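PDB 5HMQ: 3-dehydroshikimate dehydratase from Pseudomonas putida, which catalyses the metal-dependent dehydration of 3-dehydroshikimate to protocatechuate, a shared intermediate in the breakdown of quinate and shikimate. Local coordinates for residues C[323-337]-C[424-436]. Sequence-based numbering, arbitrary orientation.
Sequences AEAGKHRSKEVQLLR and YDTDFSLDNNATA
Phe428 packs against His328, Val333 and Leu335 of the hairpin formed by 323-328 and 333-337. His328 turns its edge to one face of the Phe428 ring in a T-shaped pair, with centroids 5.4 Å apart and planes at 78°. Val333 CG1 meets Phe428 CE2 at 3.5 Å, and Leu335 CB packs against the same ring atom. With Phe428 CG anti to its own carbonyl carbon (chi1 -65°), the ring turns back to the hairpin, although the bond from CA to CB leads away overall. Asp427 O sits 3.4 Å above the plane of the His328 imidazole, over its centre. That carbonyl also accepts a hydrogen bond from Arg329 N. His328 ND1 takes the backbone N-H groups of Ser330 and Lys331, which limits rotation of the ring. Residues 428-430 form a weakly bonded antiparallel edge strand beside 323-328. They end the mixed sheet of the first VOC module in the dioxygenase-like C-terminal domain. Ser429 N donates to Lys327 O at 3.0 Å, and Asp431 N donates to Ala325 O. Ala325 and Gly326 form a classic bulge opposite Leu335. Leu335 CD2 touches both Tyr424 CD1 and Leu430 CD2, each at 3.6 Å. Arg337 NH2 approaches Tyr424 CD2 at 3.3 Å, its guanidinium plane steeply inclined to the ring. The Tyr424 hydroxyl is hydrogen-bonded to Glu299. Further along, Ala323 CB packs on Ala434 CB at 3.8 Å.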
loop_
_atom_site.group_PDB
_atom_site.type_symbol
_atom_site.label_atom_id
_atom_site.label_comp_id
_atom_site.label_asym_id
_atom_site.label_seq_id
_atom_site.Cartn_x
_atom_site.Cartn_y
_atom_site.Cartn_z
ATOM N N ALA C 323 3.296 35.593 -18.325
ATOM C CA ALA C 323 3.349 36.966 -17.847
ATOM C C ALA C 323 2.862 37.037 -16.407
ATOM O O ALA C 323 1.960 36.296 -16.008
ATOM C CB ALA C 323 2.501 37.887 -18.725
ATOM N N GLU C 324 3.474 37.921 -15.626
ATOM C CA GLU C 324 3.003 38.200 -14.272
ATOM C C GLU C 324 1.699 38.978 -14.369
ATOM O O GLU C 324 1.701 40.199 -14.533
ATOM C CB GLU C 324 4.050 38.984 -13.490
ATOM C CG GLU C 324 5.384 38.280 -13.349
ATOM C CD GLU C 324 6.316 38.993 -12.390
ATOM O OE1 GLU C 324 6.179 38.786 -11.166
ATOM O OE2 GLU C 324 7.183 39.761 -12.859
ATOM N N ALA C 325 0.574 38.278 -14.246
ATOM C CA ALA C 325 -0.711 38.931 -14.447
ATOM C C ALA C 325 -1.145 39.758 -13.247
ATOM O O ALA C 325 -2.108 40.520 -13.361
ATOM C CB ALA C 325 -1.787 37.891 -14.771
ATOM N N GLY C 326 -0.438 39.666 -12.124
ATOM C CA GLY C 326 -0.795 40.448 -10.957
ATOM C C GLY C 326 -0.719 39.685 -9.651
ATOM O O GLY C 326 -0.612 38.455 -9.640
ATOM N N LYS C 327 -0.770 40.415 -8.542
ATOM C CA LYS C 327 -0.677 39.846 -7.207
ATOM C C LYS C 327 -2.035 39.922 -6.521
ATOM O O LYS C 327 -2.847 40.805 -6.814
ATOM C CB LYS C 327 0.377 40.586 -6.370
ATOM C CG LYS C 327 0.576 40.040 -4.959
ATOM C CD LYS C 327 1.864 40.549 -4.334
ATOM C CE LYS C 327 1.951 40.155 -2.868
ATOM N NZ LYS C 327 3.043 40.876 -2.155
ATOM N N HIS C 328 -2.287 38.964 -5.631
ATOM C CA HIS C 328 -3.481 39.005 -4.798
ATOM C C HIS C 328 -3.508 40.297 -3.990
ATOM O O HIS C 328 -2.467 40.843 -3.617
ATOM C CB HIS C 328 -3.507 37.791 -3.868
ATOM C CG HIS C 328 -4.850 37.501 -3.275
ATOM N ND1 HIS C 328 -5.274 38.055 -2.086
ATOM C CD2 HIS C 328 -5.859 36.703 -3.700
ATOM C CE1 HIS C 328 -6.488 37.616 -1.806
ATOM N NE2 HIS C 328 -6.867 36.796 -2.770
ATOM N N ARG C 329 -4.717 40.791 -3.721
ATOM C CA ARG C 329 -4.837 42.088 -3.060
ATOM C C ARG C 329 -4.425 42.034 -1.591
ATOM O O ARG C 329 -3.988 43.050 -1.040
ATOM C CB ARG C 329 -6.256 42.635 -3.205
ATOM C CG ARG C 329 -6.729 42.703 -4.647
ATOM C CD ARG C 329 -8.126 43.285 -4.748
ATOM N NE ARG C 329 -8.832 42.805 -5.931
ATOM C CZ ARG C 329 -9.548 43.580 -6.738
ATOM N NH1 ARG C 329 -9.634 44.880 -6.503
ATOM N NH2 ARG C 329 -10.164 43.059 -7.786
ATOM N N SER C 330 -4.564 40.881 -0.934
ATOM C CA SER C 330 -4.272 40.816 0.494
ATOM C C SER C 330 -3.336 39.667 0.853
ATOM O O SER C 330 -2.643 39.726 1.873
ATOM C CB SER C 330 -5.573 40.693 1.293
ATOM O OG SER C 330 -6.396 39.666 0.770
ATOM N N LYS C 331 -3.303 38.625 0.031
ATOM C CA LYS C 331 -2.511 37.437 0.315
ATOM C C LYS C 331 -1.257 37.387 -0.553
ATOM O O LYS C 331 -1.130 38.100 -1.553
ATOM C CB LYS C 331 -3.346 36.171 0.102
ATOM C CG LYS C 331 -4.629 36.139 0.913
ATOM C CD LYS C 331 -5.504 34.968 0.512
ATOM C CE LYS C 331 -6.709 34.847 1.428
ATOM N NZ LYS C 331 -7.603 33.731 1.012
ATOM N N GLU C 332 -0.321 36.526 -0.149
ATOM C CA GLU C 332 0.916 36.303 -0.897
ATOM C C GLU C 332 0.650 35.279 -2.003
ATOM O O GLU C 332 1.119 34.139 -1.984
ATOM C CB GLU C 332 2.033 35.860 0.036
ATOM C CG GLU C 332 2.500 36.962 0.971
ATOM C CD GLU C 332 3.040 38.162 0.215
ATOM O OE1 GLU C 332 4.033 38.001 -0.527
ATOM O OE2 GLU C 332 2.463 39.263 0.351
ATOM N N VAL C 333 -0.110 35.727 -2.998
ATOM C CA VAL C 333 -0.593 34.883 -4.085
ATOM C C VAL C 333 -0.295 35.578 -5.404
ATOM O O VAL C 333 -0.719 36.718 -5.615
ATOM C CB VAL C 333 -2.097 34.596 -3.957
ATOM C CG1 VAL C 333 -2.631 33.968 -5.225
ATOM C CG2 VAL C 333 -2.365 33.680 -2.768
ATOM N N GLN C 334 0.426 34.896 -6.287
ATOM C CA GLN C 334 0.791 35.430 -7.588
ATOM C C GLN C 334 0.051 34.690 -8.690
ATOM O O GLN C 334 -0.090 33.463 -8.645
ATOM C CB GLN C 334 2.299 35.331 -7.821
ATOM C CG GLN C 334 3.113 36.321 -7.010
ATOM C CD GLN C 334 2.944 37.745 -7.505
ATOM O OE1 GLN C 334 2.498 37.976 -8.628
ATOM N NE2 GLN C 334 3.311 38.709 -6.668
ATOM N N LEU C 335 -0.424 35.446 -9.671
ATOM C CA LEU C 335 -1.114 34.900 -10.829
ATOM C C LEU C 335 -0.238 35.082 -12.060
ATOM O O LEU C 335 0.249 36.189 -12.322
ATOM C CB LEU C 335 -2.468 35.583 -11.030
ATOM C CG LEU C 335 -3.241 35.194 -12.291
ATOM C CD1 LEU C 335 -3.597 33.717 -12.256
ATOM C CD2 LEU C 335 -4.492 36.041 -12.439
ATOM N N LEU C 336 -0.037 34.000 -12.808
ATOM C CA LEU C 336 0.685 34.054 -14.071
ATOM C C LEU C 336 -0.206 33.512 -15.177
ATOM O O LEU C 336 -1.026 32.616 -14.957
ATOM C CB LEU C 336 2.010 33.271 -14.040
ATOM C CG LEU C 336 3.174 33.891 -13.263
ATOM C CD1 LEU C 336 3.060 33.648 -11.765
ATOM C CD2 LEU C 336 4.528 33.461 -13.822
ATOM N N ARG C 337 -0.042 34.074 -16.373
ATOM C CA ARG C 337 -1.003 33.862 -17.441
ATOM C C ARG C 337 -0.279 33.742 -18.774
ATOM O O ARG C 337 0.714 34.434 -19.016
ATOM C CB ARG C 337 -2.000 35.026 -17.461
ATOM C CG ARG C 337 -3.309 34.776 -18.161
ATOM C CD ARG C 337 -4.235 35.951 -17.880
ATOM N NE ARG C 337 -5.586 35.519 -17.533
ATOM C CZ ARG C 337 -6.473 36.279 -16.897
ATOM N NH1 ARG C 337 -6.152 37.515 -16.535
ATOM N NH2 ARG C 337 -7.680 35.804 -16.620
ATOM N N TYR C 424 -10.612 36.498 -11.333
ATOM C CA TYR C 424 -9.324 37.135 -11.092
ATOM C C TYR C 424 -9.468 38.638 -10.886
ATOM O O TYR C 424 -8.761 39.218 -10.055
ATOM C CB TYR C 424 -8.380 36.831 -12.255
ATOM C CG TYR C 424 -8.367 35.369 -12.650
ATOM C CD1 TYR C 424 -7.669 34.433 -11.898
ATOM C CD2 TYR C 424 -9.059 34.925 -13.770
ATOM C CE1 TYR C 424 -7.656 33.096 -12.253
ATOM C CE2 TYR C 424 -9.051 33.591 -14.133
ATOM C CZ TYR C 424 -8.348 32.682 -13.372
ATOM O OH TYR C 424 -8.337 31.353 -13.731
ATOM N N ASP C 425 -10.379 39.285 -11.620
ATOM C CA ASP C 425 -10.593 40.715 -11.423
ATOM C C ASP C 425 -11.095 41.031 -10.023
ATOM O O ASP C 425 -10.975 42.176 -9.580
ATOM C CB ASP C 425 -11.592 41.273 -12.441
ATOM C CG ASP C 425 -11.089 41.194 -13.866
ATOM O OD1 ASP C 425 -10.314 42.083 -14.275
ATOM O OD2 ASP C 425 -11.485 40.250 -14.582
ATOM N N THR C 426 -11.657 40.051 -9.320
ATOM C CA THR C 426 -12.221 40.308 -8.002
ATOM C C THR C 426 -11.191 40.192 -6.884
ATOM O O THR C 426 -11.177 41.031 -5.976
ATOM C CB THR C 426 -13.390 39.352 -7.734
ATOM O OG1 THR C 426 -13.021 38.019 -8.115
ATOM C CG2 THR C 426 -14.622 39.779 -8.519
ATOM N N ASP C 427 -10.336 39.165 -6.913
ATOM C CA ASP C 427 -9.410 38.947 -5.806
ATOM C C ASP C 427 -7.991 39.405 -6.097
ATOM O O ASP C 427 -7.189 39.505 -5.163
ATOM C CB ASP C 427 -9.364 37.468 -5.425
ATOM C CG ASP C 427 -10.733 36.810 -5.494
ATOM O OD1 ASP C 427 -10.811 35.677 -6.009
ATOM O OD2 ASP C 427 -11.713 37.377 -4.965
ATOM N N PHE C 428 -7.666 39.701 -7.349
ATOM C CA PHE C 428 -6.325 40.108 -7.738
ATOM C C PHE C 428 -6.320 41.553 -8.216
ATOM O O PHE C 428 -7.360 42.131 -8.546
ATOM C CB PHE C 428 -5.773 39.198 -8.843
ATOM C CG PHE C 428 -5.556 37.773 -8.413
ATOM C CD1 PHE C 428 -6.610 36.874 -8.384
ATOM C CD2 PHE C 428 -4.295 37.330 -8.050
ATOM C CE1 PHE C 428 -6.411 35.562 -7.992
ATOM C CE2 PHE C 428 -4.090 36.023 -7.660
ATOM C CZ PHE C 428 -5.150 35.137 -7.631
ATOM N N SER C 429 -5.122 42.117 -8.285
ATOM C CA SER C 429 -4.905 43.471 -8.779
ATOM C C SER C 429 -4.104 43.275 -10.059
ATOM O O SER C 429 -2.871 43.303 -10.062
ATOM C CB SER C 429 -4.177 44.350 -7.766
ATOM O OG SER C 429 -5.088 44.921 -6.842
ATOM N N LEU C 430 -4.836 43.064 -11.146
ATOM C CA LEU C 430 -4.252 42.626 -12.401
ATOM C C LEU C 430 -3.520 43.776 -13.081
ATOM O O LEU C 430 -4.038 44.892 -13.171
ATOM C CB LEU C 430 -5.352 42.066 -13.306
ATOM C CG LEU C 430 -5.979 40.739 -12.857
ATOM C CD1 LEU C 430 -7.184 40.396 -13.702
ATOM C CD2 LEU C 430 -4.974 39.613 -12.945
ATOM N N ASP C 431 -2.311 43.496 -13.558
ATOM C CA ASP C 431 -1.521 44.459 -14.318
ATOM C C ASP C 431 -1.945 44.345 -15.776
ATOM O O ASP C 431 -1.555 43.410 -16.484
ATOM C CB ASP C 431 -0.030 44.190 -14.128
ATOM C CG ASP C 431 0.859 45.209 -14.836
ATOM O OD1 ASP C 431 0.354 46.010 -15.650
ATOM O OD2 ASP C 431 2.075 45.219 -14.550
ATOM N N ASN C 432 -2.751 45.308 -16.230
ATOM C CA ASN C 432 -3.301 45.287 -17.582
ATOM C C ASN C 432 -2.254 45.679 -18.619
ATOM O O ASN C 432 -2.594 46.004 -19.763
ATOM C CB ASN C 432 -4.521 46.210 -17.684
ATOM C CG ASN C 432 -5.754 45.636 -16.995
ATOM O OD1 ASN C 432 -5.841 44.430 -16.755
ATOM N ND2 ASN C 432 -6.714 46.499 -16.685
ATOM N N ASN C 433 -0.979 45.654 -18.226
ATOM C CA ASN C 433 0.144 45.745 -19.155
ATOM C C ASN C 433 0.975 44.468 -19.216
ATOM O O ASN C 433 2.091 44.502 -19.742
ATOM C CB ASN C 433 1.064 46.924 -18.811
ATOM C CG ASN C 433 0.370 48.268 -18.926
ATOM O OD1 ASN C 433 -0.846 48.352 -19.088
ATOM N ND2 ASN C 433 1.159 49.336 -18.862
ATOM N N ALA C 434 0.479 43.352 -18.681
ATOM C CA ALA C 434 1.231 42.098 -18.673
ATOM C C ALA C 434 1.626 41.689 -20.098
ATOM O O ALA C 434 2.746 41.968 -20.573
ATOM C CB ALA C 434 0.391 40.984 -18.048
ATOM N N THR C 435 0.659 41.049 -20.795
ATOM C CA THR C 435 0.801 40.250 -22.022
ATOM C C THR C 435 1.859 39.176 -21.878
ATOM O O THR C 435 2.960 39.480 -21.431
ATOM C CB THR C 435 1.211 41.042 -23.241
ATOM O OG1 THR C 435 2.155 41.989 -22.890
ATOM C CG2 THR C 435 0.010 41.895 -23.612
ATOM N N ALA C 436 1.593 37.942 -22.310
ATOM C CA ALA C 436 2.615 36.903 -22.294
ATOM C C ALA C 436 3.644 37.161 -23.397
ATOM O O ALA C 436 3.421 37.946 -24.320
ATOM C CB ALA C 436 1.991 35.524 -22.478
#